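PDB 2PBE: aminoglycoside 6-adenylyltransferase from Bacillus subtilis, which confers bacterial resistance to streptomycin by transferring an adenylyl group from ATP to the antibiotic's O-6 position, with GTP also accepted as nucleotide donor. Local coordinates for residues D155-E160 against A250-Y255; N191-M196 against F208-N213; Y255-S260 against Y265-Y270. All blocks are in the same frame, centred on the assembly; numbering follows the deposited sequence.

Contact 1: residues D155-E160 against A250-Y255; sequences DDCCNE and ALFRKY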
loop_
_atom_site.group_PDB
_atom_site.type_symbol
_atom_site.label_atom_id
_atom_site.label_comp_id
_atom_site.label_asym_id
_atom_site.label_seq_id
_atom_site.Cartn_x
_atom_site.Cartn_y
_atom_site.Cartn_z
ATOM N N ASP A 155 9.668 -13.258 10.146
ATOM C CA ASP A 155 9.237 -14.425 10.885
ATOM C C ASP A 155 7.863 -14.177 11.504
ATOM O O ASP A 155 7.016 -15.065 11.523
ATOM C CB ASP A 155 10.258 -14.747 11.967
ATOM C CG ASP A 155 9.891 -15.978 12.741
ATOM O OD1 ASP A 155 9.069 -15.865 13.689
ATOM O OD2 ASP A 155 10.402 -17.062 12.388
ATOM N N ASP A 156 7.627 -12.963 11.984
ATOM C CA ASP A 156 6.335 -12.656 12.566
ATOM C C ASP A 156 5.196 -12.823 11.548
ATOM O O ASP A 156 4.183 -13.443 11.845
ATOM C CB ASP A 156 6.304 -11.239 13.125
ATOM C CG ASP A 156 7.167 -11.067 14.365
ATOM O OD1 ASP A 156 7.442 -12.059 15.068
ATOM O OD2 ASP A 156 7.553 -9.916 14.643
ATOM N N CYS A 157 5.366 -12.292 10.345
ATOM C CA CYS A 157 4.313 -12.421 9.342
ATOM C C CYS A 157 3.985 -13.873 9.034
ATOM O O CYS A 157 2.821 -14.218 8.832
ATOM C CB CYS A 157 4.698 -11.716 8.048
ATOM S SG CYS A 157 3.340 -11.652 6.851
ATOM N N CYS A 158 5.004 -14.727 9.011
ATOM C CA CYS A 158 4.789 -16.137 8.722
ATOM C C CYS A 158 4.125 -16.813 9.920
ATOM O O CYS A 158 3.237 -17.655 9.760
ATOM C CB CYS A 158 6.103 -16.828 8.402
ATOM S SG CYS A 158 6.898 -16.227 6.903
ATOM N N ASN A 159 4.545 -16.432 11.121
ATOM C CA ASN A 159 4.001 -17.005 12.337
ATOM C C ASN A 159 2.502 -16.746 12.390
ATOM O O ASN A 159 1.711 -17.672 12.512
ATOM C CB ASN A 159 4.702 -16.388 13.546
ATOM C CG ASN A 159 4.459 -17.164 14.825
ATOM O OD1 ASN A 159 5.314 -17.928 15.286
ATOM N ND2 ASN A 159 3.288 -16.974 15.401
ATOM N N GLU A 160 2.121 -15.486 12.249
ATOM C CA GLU A 160 0.718 -15.091 12.283
ATOM C C GLU A 160 -0.085 -15.749 11.176
ATOM O O GLU A 160 -1.184 -16.264 11.403
ATOM C CB GLU A 160 0.600 -13.567 12.151
ATOM C CG GLU A 160 -0.824 -13.017 12.230
ATOM C CD GLU A 160 -1.452 -13.135 13.620
ATOM O OE1 GLU A 160 -2.563 -12.592 13.813
ATOM O OE2 GLU A 160 -0.846 -13.773 14.513
ATOM N N ALA A 250 -0.603 -21.716 -1.083
ATOM C CA ALA A 250 0.227 -21.763 -2.276
ATOM C C ALA A 250 0.916 -20.434 -2.523
ATOM O O ALA A 250 2.116 -20.383 -2.775
ATOM C CB ALA A 250 -0.630 -22.138 -3.464
ATOM N N LEU A 251 0.154 -19.346 -2.436
ATOM C CA LEU A 251 0.715 -18.029 -2.669
ATOM C C LEU A 251 1.633 -17.547 -1.562
ATOM O O LEU A 251 2.585 -16.819 -1.826
ATOM C CB LEU A 251 -0.398 -17.023 -2.894
ATOM C CG LEU A 251 -1.048 -17.160 -4.271
ATOM C CD1 LEU A 251 -2.275 -16.286 -4.365
ATOM C CD2 LEU A 251 -0.034 -16.777 -5.358
ATOM N N PHE A 252 1.361 -17.953 -0.325
ATOM C CA PHE A 252 2.205 -17.502 0.774
ATOM C C PHE A 252 3.566 -18.152 0.719
ATOM O O PHE A 252 4.561 -17.530 1.078
ATOM C CB PHE A 252 1.583 -17.804 2.143
ATOM C CG PHE A 252 2.128 -16.933 3.235
ATOM C CD1 PHE A 252 1.768 -15.579 3.288
ATOM C CD2 PHE A 252 3.025 -17.440 4.192
ATOM C CE1 PHE A 252 2.297 -14.711 4.297
ATOM C CE2 PHE A 252 3.576 -16.590 5.221
ATOM C CZ PHE A 252 3.205 -15.218 5.267
ATOM N N ARG A 253 3.605 -19.409 0.292
ATOM C CA ARG A 253 4.872 -20.123 0.192
ATOM C C ARG A 253 5.694 -19.368 -0.832
ATOM O O ARG A 253 6.824 -18.972 -0.576
ATOM C CB ARG A 253 4.663 -21.569 -0.289
ATOM C CG ARG A 253 3.953 -22.452 0.718
ATOM C CD ARG A 253 3.603 -23.836 0.149
ATOM N NE ARG A 253 2.779 -24.585 1.099
ATOM C CZ ARG A 253 1.559 -25.059 0.839
ATOM N NH1 ARG A 253 1.004 -24.873 -0.348
ATOM N NH2 ARG A 253 0.889 -25.725 1.780
ATOM N N LYS A 254 5.081 -19.176 -1.993
ATOM C CA LYS A 254 5.701 -18.490 -3.104
ATOM C C LYS A 254 6.381 -17.180 -2.682
ATOM O O LYS A 254 7.594 -17.025 -2.833
ATOM C CB LYS A 254 4.649 -18.219 -4.181
ATOM C CG LYS A 254 5.221 -17.604 -5.450
ATOM C CD LYS A 254 4.224 -17.598 -6.600
ATOM C CE LYS A 254 4.817 -16.852 -7.786
ATOM N NZ LYS A 254 3.920 -16.789 -8.961
ATOM N N TYR A 255 5.615 -16.252 -2.116
ATOM C CA TYR A 255 6.184 -14.964 -1.725
ATOM C C TYR A 255 7.082 -14.926 -0.507
ATOM O O TYR A 255 8.004 -14.104 -0.453
ATOM C CB TYR A 255 5.057 -13.941 -1.635
ATOM C CG TYR A 255 4.495 -13.728 -3.024
ATOM C CD1 TYR A 255 5.287 -13.113 -4.041
ATOM C CD2 TYR A 255 3.234 -14.266 -3.397
ATOM C CE1 TYR A 255 4.844 -13.060 -5.399
ATOM C CE2 TYR A 255 2.775 -14.217 -4.758
ATOM C CZ TYR A 255 3.591 -13.617 -5.753
ATOM O OH TYR A 255 3.189 -13.608 -7.084
#
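The chi1 of Phe-252, -158°, puts CG anti to the backbone N and drives the ring outward from its helix, straight at the backbone of Cys-157 and Cys-158. The two cysteines take different rotamers. In Cys-157 the sulfur is anti to the backbone N (chi1 -172°), whereas Cys-158 settles in another well, and the thiols thereby end up at separate places around one ring. One aromatic ring can thus present its outer edge to two neighbouring thiols of another helix. The SG of Cys-157 lies in the plane of the Phe-252 ring, at its edge, 5.2 Å from the centroid, and its nearest ring atom is CZ at 3.9 Å. The SG of Cys-158 approaches the same ring obliquely, 5.0 Å from the centroid and 3.7 Å from CE2. Both are sulfur-aromatic contacts, one at the rim and one tilted out of the plane. The backbone of the partner helix takes part as well: Cys-158 CA meets the ring edge, 3.7 Å from Phe-252 CE2, and the carbonyl O of Cys-157 is 3.7 Å from CZ. Such a contact rests on dispersion and on weak electrostatics at the aromatic rim. All three residues are buried, and the CA atoms of Cys-158 and Phe-252 are 8.5 Å apart, a spacing bridged by the length of the phenylalanine. Phe-161 stacks with the ring, Trp-162 meets it with its plane nearly perpendicular, and Met-195 of helix 177-204 also touches it. The contact thus joins helix 151-173 to helix 238-263 inside the C-terminal helical part of the chain, with helix 177-204 packed against both partners.

Contact 2: residues N191-M196 against F208-N213; sequences NLLRMM and FSMGKN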
loop_
_atom_site.group_PDB
_atom_site.type_symbol
_atom_site.label_atom_id
_atom_site.label_comp_id
_atom_site.label_asym_id
_atom_site.label_seq_id
_atom_site.Cartn_x
_atom_site.Cartn_y
_atom_site.Cartn_z
ATOM N N ASN A 191 -2.239 -11.005 5.586
ATOM C CA ASN A 191 -0.806 -11.235 5.782
ATOM C C ASN A 191 -0.168 -11.694 4.469
ATOM O O ASN A 191 0.983 -11.395 4.200
ATOM C CB ASN A 191 -0.542 -12.236 6.910
ATOM C CG ASN A 191 -0.498 -11.562 8.278
ATOM O OD1 ASN A 191 -1.503 -11.469 8.979
ATOM N ND2 ASN A 191 0.670 -11.064 8.650
ATOM N N LEU A 192 -0.927 -12.400 3.642
ATOM C CA LEU A 192 -0.429 -12.823 2.345
ATOM C C LEU A 192 -0.103 -11.531 1.576
ATOM O O LEU A 192 0.934 -11.426 0.913
ATOM C CB LEU A 192 -1.505 -13.620 1.604
ATOM C CG LEU A 192 -1.348 -13.747 0.086
ATOM C CD1 LEU A 192 -0.011 -14.431 -0.259
ATOM C CD2 LEU A 192 -2.520 -14.551 -0.478
ATOM N N LEU A 193 -0.991 -10.546 1.706
ATOM C CA LEU A 193 -0.817 -9.257 1.057
ATOM C C LEU A 193 0.429 -8.522 1.526
ATOM O O LEU A 193 1.122 -7.896 0.724
ATOM C CB LEU A 193 -2.029 -8.383 1.315
ATOM C CG LEU A 193 -3.231 -8.448 0.390
ATOM C CD1 LEU A 193 -4.195 -7.368 0.820
ATOM C CD2 LEU A 193 -2.806 -8.216 -1.052
ATOM N N ARG A 194 0.696 -8.571 2.830
ATOM C CA ARG A 194 1.876 -7.918 3.390
ATOM C C ARG A 194 3.087 -8.590 2.805
ATOM O O ARG A 194 4.036 -7.926 2.415
ATOM C CB ARG A 194 1.922 -8.069 4.911
ATOM C CG ARG A 194 3.098 -7.368 5.567
ATOM C CD ARG A 194 3.060 -7.546 7.066
ATOM N NE ARG A 194 1.803 -7.074 7.655
ATOM C CZ ARG A 194 1.561 -5.801 7.948
ATOM N NH1 ARG A 194 2.486 -4.857 7.717
ATOM N NH2 ARG A 194 0.384 -5.479 8.465
HETATM N N MSE A 195 3.047 -9.917 2.758
HETATM C CA MSE A 195 4.148 -10.703 2.201
HETATM C C MSE A 195 4.383 -10.305 0.744
HETATM O O MSE A 195 5.530 -10.189 0.296
HETATM C CB MSE A 195 3.822 -12.205 2.284
HETATM C CG MSE A 195 5.011 -13.111 1.984
HETATM SE SE MSE A 195 6.619 -12.655 3.011
HETATM C CE MSE A 195 6.132 -13.410 4.765
HETATM N N MSE A 196 3.294 -10.101 0.009
HETATM C CA MSE A 196 3.406 -9.716 -1.382
HETATM C C MSE A 196 3.929 -8.284 -1.484
HETATM O O MSE A 196 4.720 -7.962 -2.371
HETATM C CB MSE A 196 2.045 -9.840 -2.063
HETATM C CG MSE A 196 1.576 -11.279 -2.187
HETATM SE SE MSE A 196 -0.233 -11.533 -2.899
HETATM C CE MSE A 196 0.094 -11.588 -4.809
ATOM N N PHE A 208 5.834 2.173 1.638
ATOM C CA PHE A 208 4.553 2.774 1.312
ATOM C C PHE A 208 3.430 2.233 2.161
ATOM O O PHE A 208 3.637 1.357 2.995
ATOM C CB PHE A 208 4.232 2.553 -0.166
ATOM C CG PHE A 208 4.246 1.109 -0.574
ATOM C CD1 PHE A 208 3.067 0.343 -0.540
ATOM C CD2 PHE A 208 5.437 0.496 -0.999
ATOM C CE1 PHE A 208 3.065 -1.037 -0.940
ATOM C CE2 PHE A 208 5.468 -0.883 -1.402
ATOM C CZ PHE A 208 4.271 -1.653 -1.375
ATOM N N SER A 209 2.237 2.774 1.960
ATOM C CA SER A 209 1.090 2.327 2.705
ATOM C C SER A 209 0.166 1.541 1.790
ATOM O O SER A 209 0.172 1.733 0.575
ATOM C CB SER A 209 0.393 3.534 3.320
ATOM O OG SER A 209 -0.839 3.204 3.940
HETATM N N MSE A 210 -0.592 0.618 2.372
HETATM C CA MSE A 210 -1.516 -0.194 1.594
HETATM C C MSE A 210 -2.836 0.543 1.588
HETATM O O MSE A 210 -3.715 0.273 0.772
HETATM C CB MSE A 210 -1.655 -1.580 2.214
HETATM C CG MSE A 210 -0.356 -2.387 2.200
HETATM SE SE MSE A 210 -0.457 -4.145 3.087
HETATM C CE MSE A 210 -1.088 -5.197 1.635
ATOM N N GLY A 211 -2.937 1.516 2.489
ATOM C CA GLY A 211 -4.135 2.319 2.596
ATOM C C GLY A 211 -5.219 1.669 3.424
ATOM O O GLY A 211 -5.188 0.453 3.640
ATOM N N LYS A 212 -6.169 2.477 3.895
ATOM C CA LYS A 212 -7.287 1.984 4.690
ATOM C C LYS A 212 -7.922 0.821 3.915
ATOM O O LYS A 212 -8.432 0.995 2.806
ATOM C CB LYS A 212 -8.318 3.101 4.906
ATOM C CG LYS A 212 -9.318 2.811 6.021
ATOM C CD LYS A 212 -8.618 2.778 7.375
ATOM C CE LYS A 212 -9.444 2.035 8.424
ATOM N NZ LYS A 212 -8.626 1.799 9.664
ATOM N N ASN A 213 -7.847 -0.369 4.501
ATOM C CA ASN A 213 -8.373 -1.596 3.890
ATOM C C ASN A 213 -7.679 -1.992 2.595
ATOM O O ASN A 213 -8.326 -2.426 1.630
ATOM C CB ASN A 213 -9.889 -1.514 3.655
ATOM C CG ASN A 213 -10.676 -1.803 4.917
ATOM O OD1 ASN A 213 -10.902 -0.914 5.742
ATOM N ND2 ASN A 213 -11.084 -3.061 5.090
#
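Beside Met-210, the residue that reaches across to Leu-193 and Arg-194, the backbone N of Gly-211 donates a hydrogen bond to Ser-209 OG, 3.1 Å long with an angle of 146° at the hydrogen. This is an ST turn, and it lies just where strand 207-209 gives way to loop. Gly-211 suits the place: its backbone angles, with positive phi, are ones that call for glycine. The turn is consistent with a polar feature helping to position an apolar one, since Met-210, whose side chain makes the contact, is the residue it encloses. The backbone of Met-210 is further tied to Tyr-144 and Phe-216 by hydrogen bonds, while Phe-208 and Ser-209 pair with Ile-146 and Leu-126 in the antiparallel part of the mixed sheet. Met-210, modelled as selenomethionine, starts out with CG anti to the carbonyl carbon (chi1 -64°) and bends at its last torsion (chi3 87°), which turns the methyl CE against helix 177-204. The methyl does all the touching. It meets Leu-193 at CB, 3.3 Å away, and at CD1, 3.9 Å away, and the two side chains run aslant to one another. Leu-193 and Met-210 are both buried, so this is a buried apolar contact between the helix and the loop that follows strand 207-209. The side chain of Arg-194 starts off away from the loop, and its NH2 is hydrogen-bonded to the carbonyl O of Gln-143, near strand 145-146. The contact packs the loop after strand 207-209 against the helix that precedes the strand in the chain. Against the helix backbone, the Met-210 CE is 3.6 Å from Leu-193 O and 4.0 Å from Arg-194 N.

Contact 3: residues Y255-S260 against Y265-Y270; sequences YSKAVS and YKYPDY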
loop_
_atom_site.group_PDB
_atom_site.type_symbol
_atom_site.label_atom_id
_atom_site.label_comp_id
_atom_site.label_asym_id
_atom_site.label_seq_id
_atom_site.Cartn_x
_atom_site.Cartn_y
_atom_site.Cartn_z
ATOM N N TYR A 255 5.615 -16.252 -2.116
ATOM C CA TYR A 255 6.184 -14.964 -1.725
ATOM C C TYR A 255 7.082 -14.926 -0.507
ATOM O O TYR A 255 8.004 -14.104 -0.453
ATOM C CB TYR A 255 5.057 -13.941 -1.635
ATOM C CG TYR A 255 4.495 -13.728 -3.024
ATOM C CD1 TYR A 255 5.287 -13.113 -4.041
ATOM C CD2 TYR A 255 3.234 -14.266 -3.397
ATOM C CE1 TYR A 255 4.844 -13.060 -5.399
ATOM C CE2 TYR A 255 2.775 -14.217 -4.758
ATOM C CZ TYR A 255 3.591 -13.617 -5.753
ATOM O OH TYR A 255 3.189 -13.608 -7.084
ATOM N N SER A 256 6.829 -15.791 0.469
ATOM C CA SER A 256 7.676 -15.817 1.660
ATOM C C SER A 256 8.999 -16.463 1.269
ATOM O O SER A 256 10.049 -16.097 1.796
ATOM C CB SER A 256 7.015 -16.587 2.804
ATOM O OG SER A 256 6.749 -17.923 2.423
ATOM N N LYS A 257 8.946 -17.423 0.341
ATOM C CA LYS A 257 10.162 -18.072 -0.146
ATOM C C LYS A 257 10.958 -17.034 -0.933
ATOM O O LYS A 257 12.165 -16.892 -0.765
ATOM C CB LYS A 257 9.827 -19.265 -1.045
ATOM C CG LYS A 257 9.430 -20.493 -0.251
ATOM C CD LYS A 257 8.967 -21.649 -1.119
ATOM C CE LYS A 257 8.505 -22.821 -0.242
ATOM N NZ LYS A 257 7.981 -23.964 -1.035
ATOM N N ALA A 258 10.250 -16.289 -1.778
ATOM C CA ALA A 258 10.862 -15.248 -2.584
ATOM C C ALA A 258 11.535 -14.173 -1.730
ATOM O O ALA A 258 12.668 -13.750 -2.009
ATOM C CB ALA A 258 9.814 -14.622 -3.452
ATOM N N VAL A 259 10.836 -13.729 -0.691
ATOM C CA VAL A 259 11.346 -12.693 0.202
ATOM C C VAL A 259 12.478 -13.206 1.079
ATOM O O VAL A 259 13.525 -12.563 1.193
ATOM C CB VAL A 259 10.203 -12.138 1.100
ATOM C CG1 VAL A 259 10.760 -11.288 2.216
ATOM C CG2 VAL A 259 9.231 -11.315 0.260
ATOM N N SER A 260 12.266 -14.356 1.700
ATOM C CA SER A 260 13.259 -14.947 2.583
ATOM C C SER A 260 14.545 -15.161 1.825
ATOM O O SER A 260 15.638 -14.964 2.356
ATOM C CB SER A 260 12.772 -16.289 3.098
ATOM O OG SER A 260 12.496 -17.158 2.018
ATOM N N TYR A 265 16.975 -14.508 4.837
ATOM C CA TYR A 265 16.405 -14.780 6.147
ATOM C C TYR A 265 16.044 -16.253 6.186
ATOM O O TYR A 265 15.803 -16.853 5.137
ATOM C CB TYR A 265 15.147 -13.940 6.388
ATOM C CG TYR A 265 15.381 -12.441 6.502
ATOM C CD1 TYR A 265 16.637 -11.913 6.912
ATOM C CD2 TYR A 265 14.330 -11.533 6.223
ATOM C CE1 TYR A 265 16.833 -10.513 7.038
ATOM C CE2 TYR A 265 14.513 -10.126 6.348
ATOM C CZ TYR A 265 15.765 -9.629 6.755
ATOM O OH TYR A 265 15.959 -8.273 6.864
ATOM N N LYS A 266 16.010 -16.841 7.384
ATOM C CA LYS A 266 15.659 -18.250 7.507
ATOM C C LYS A 266 14.192 -18.487 7.143
ATOM O O LYS A 266 13.294 -17.782 7.625
ATOM C CB LYS A 266 15.900 -18.755 8.936
ATOM C CG LYS A 266 15.575 -20.244 9.132
ATOM C CD LYS A 266 15.900 -20.769 10.535
ATOM C CE LYS A 266 14.887 -20.308 11.582
ATOM N NZ LYS A 266 15.133 -20.932 12.901
ATOM N N TYR A 267 13.949 -19.471 6.277
ATOM C CA TYR A 267 12.585 -19.809 5.913
ATOM C C TYR A 267 12.038 -20.577 7.122
ATOM O O TYR A 267 12.639 -21.546 7.570
ATOM C CB TYR A 267 12.561 -20.694 4.674
ATOM C CG TYR A 267 11.161 -20.955 4.201
ATOM C CD1 TYR A 267 10.394 -19.926 3.585
ATOM C CD2 TYR A 267 10.556 -22.220 4.414
ATOM C CE1 TYR A 267 9.047 -20.152 3.196
ATOM C CE2 TYR A 267 9.211 -22.467 4.026
ATOM C CZ TYR A 267 8.461 -21.431 3.424
ATOM O OH TYR A 267 7.144 -21.658 3.095
ATOM N N PRO A 268 10.900 -20.139 7.678
ATOM C CA PRO A 268 10.346 -20.841 8.836
ATOM C C PRO A 268 9.890 -22.250 8.541
ATOM O O PRO A 268 9.840 -22.670 7.394
ATOM C CB PRO A 268 9.179 -19.956 9.244
ATOM C CG PRO A 268 9.562 -18.609 8.724
ATOM C CD PRO A 268 10.121 -18.930 7.378
ATOM N N ASP A 269 9.530 -22.970 9.599
ATOM C CA ASP A 269 9.049 -24.333 9.454
ATOM C C ASP A 269 7.542 -24.382 9.666
ATOM O O ASP A 269 6.938 -25.468 9.684
ATOM C CB ASP A 269 9.752 -25.286 10.436
ATOM C CG ASP A 269 9.595 -24.866 11.891
ATOM O OD1 ASP A 269 8.461 -24.579 12.323
ATOM O OD2 ASP A 269 10.600 -24.838 12.628
ATOM N N TYR A 270 6.942 -23.204 9.818
ATOM C CA TYR A 270 5.511 -23.109 10.014
ATOM C C TYR A 270 4.770 -23.698 8.821
ATOM O O TYR A 270 3.749 -24.353 8.985
ATOM C CB TYR A 270 5.085 -21.662 10.202
ATOM C CG TYR A 270 5.902 -20.890 11.216
ATOM C CD1 TYR A 270 6.251 -21.460 12.462
ATOM C CD2 TYR A 270 6.275 -19.542 10.961
ATOM C CE1 TYR A 270 6.958 -20.698 13.450
ATOM C CE2 TYR A 270 6.981 -18.770 11.930
ATOM C CZ TYR A 270 7.313 -19.349 13.175
ATOM O OH TYR A 270 7.963 -18.610 14.145
HETATM O O HOH W 1 5.798 -19.645 4.915
#
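Direct hydrogen bonding ties Ser-260 to Tyr-265, water joins Ser-256 to Tyr-267, and van der Waals contact brings Lys-257 against the same tyrosine ring. The direct bond runs from Tyr-265 N to Ser-260 O, 2.9 Å long with an angle of 151° at the hydrogen, and it uses a carbonyl lone pair in the carbonyl plane. Spanning five residues, it closes over the C-terminal end of helix 238-263. Nearby, Ser-260 OG lies 2.7 Å from Ser-256 O and 2.8 Å from Lys-257 O, two carbonyls that compete for one proton. The water donates to both hydroxyl oxygens, Ser-256 OG at 3.2 Å and Tyr-267 OH at 3.0 Å. Each has a further partner: the serine is bonded back to Phe-252 O in its own helix, and the tyrosine hydroxyl to Asp-271 OD2. Van der Waals contact completes the set. A chi1 of -175° turns CG of Tyr-267 away from the backbone N and lays the ring along the helix. Its edge then faces Ser-256 OG, in plane and 3.3 Å from CE1. The extended chain of Lys-257 runs aslant to the tyrosine, CG 3.5 Å from CE1 and CE 3.8 Å from Tyr-267 OH, so the aliphatic part of the lysine packs against it. The arrangement is a helix end closed by an i+5 to i backbone bond, with the connecting loop laid back along the last turns, and it joins helices 238-263 and 270-283.

Contacts 1 and 3 are near neighbours, their centres about 7 Å apart, and both use helix 238-263, where the two ranges share Tyr-255. A probable hydrogen bond of 3.0 Å from Tyr-270 OH to Asp-155 OD1 also connects them. Contact 2 lies nearer the middle of the chain, its centre about 13 Å from that of contact 1 and about 18 Å from that of contact 3. Helix 177-204 links it to both: Met-195 CE is 3.5 Å from Phe-252 CZ, and Met-196 CG is 3.6 Å from Tyr-255 CD2. Contacts 1 and 3 lie within the helical part, and contact 2 joins it to the sheet through the loop after strand 207-209.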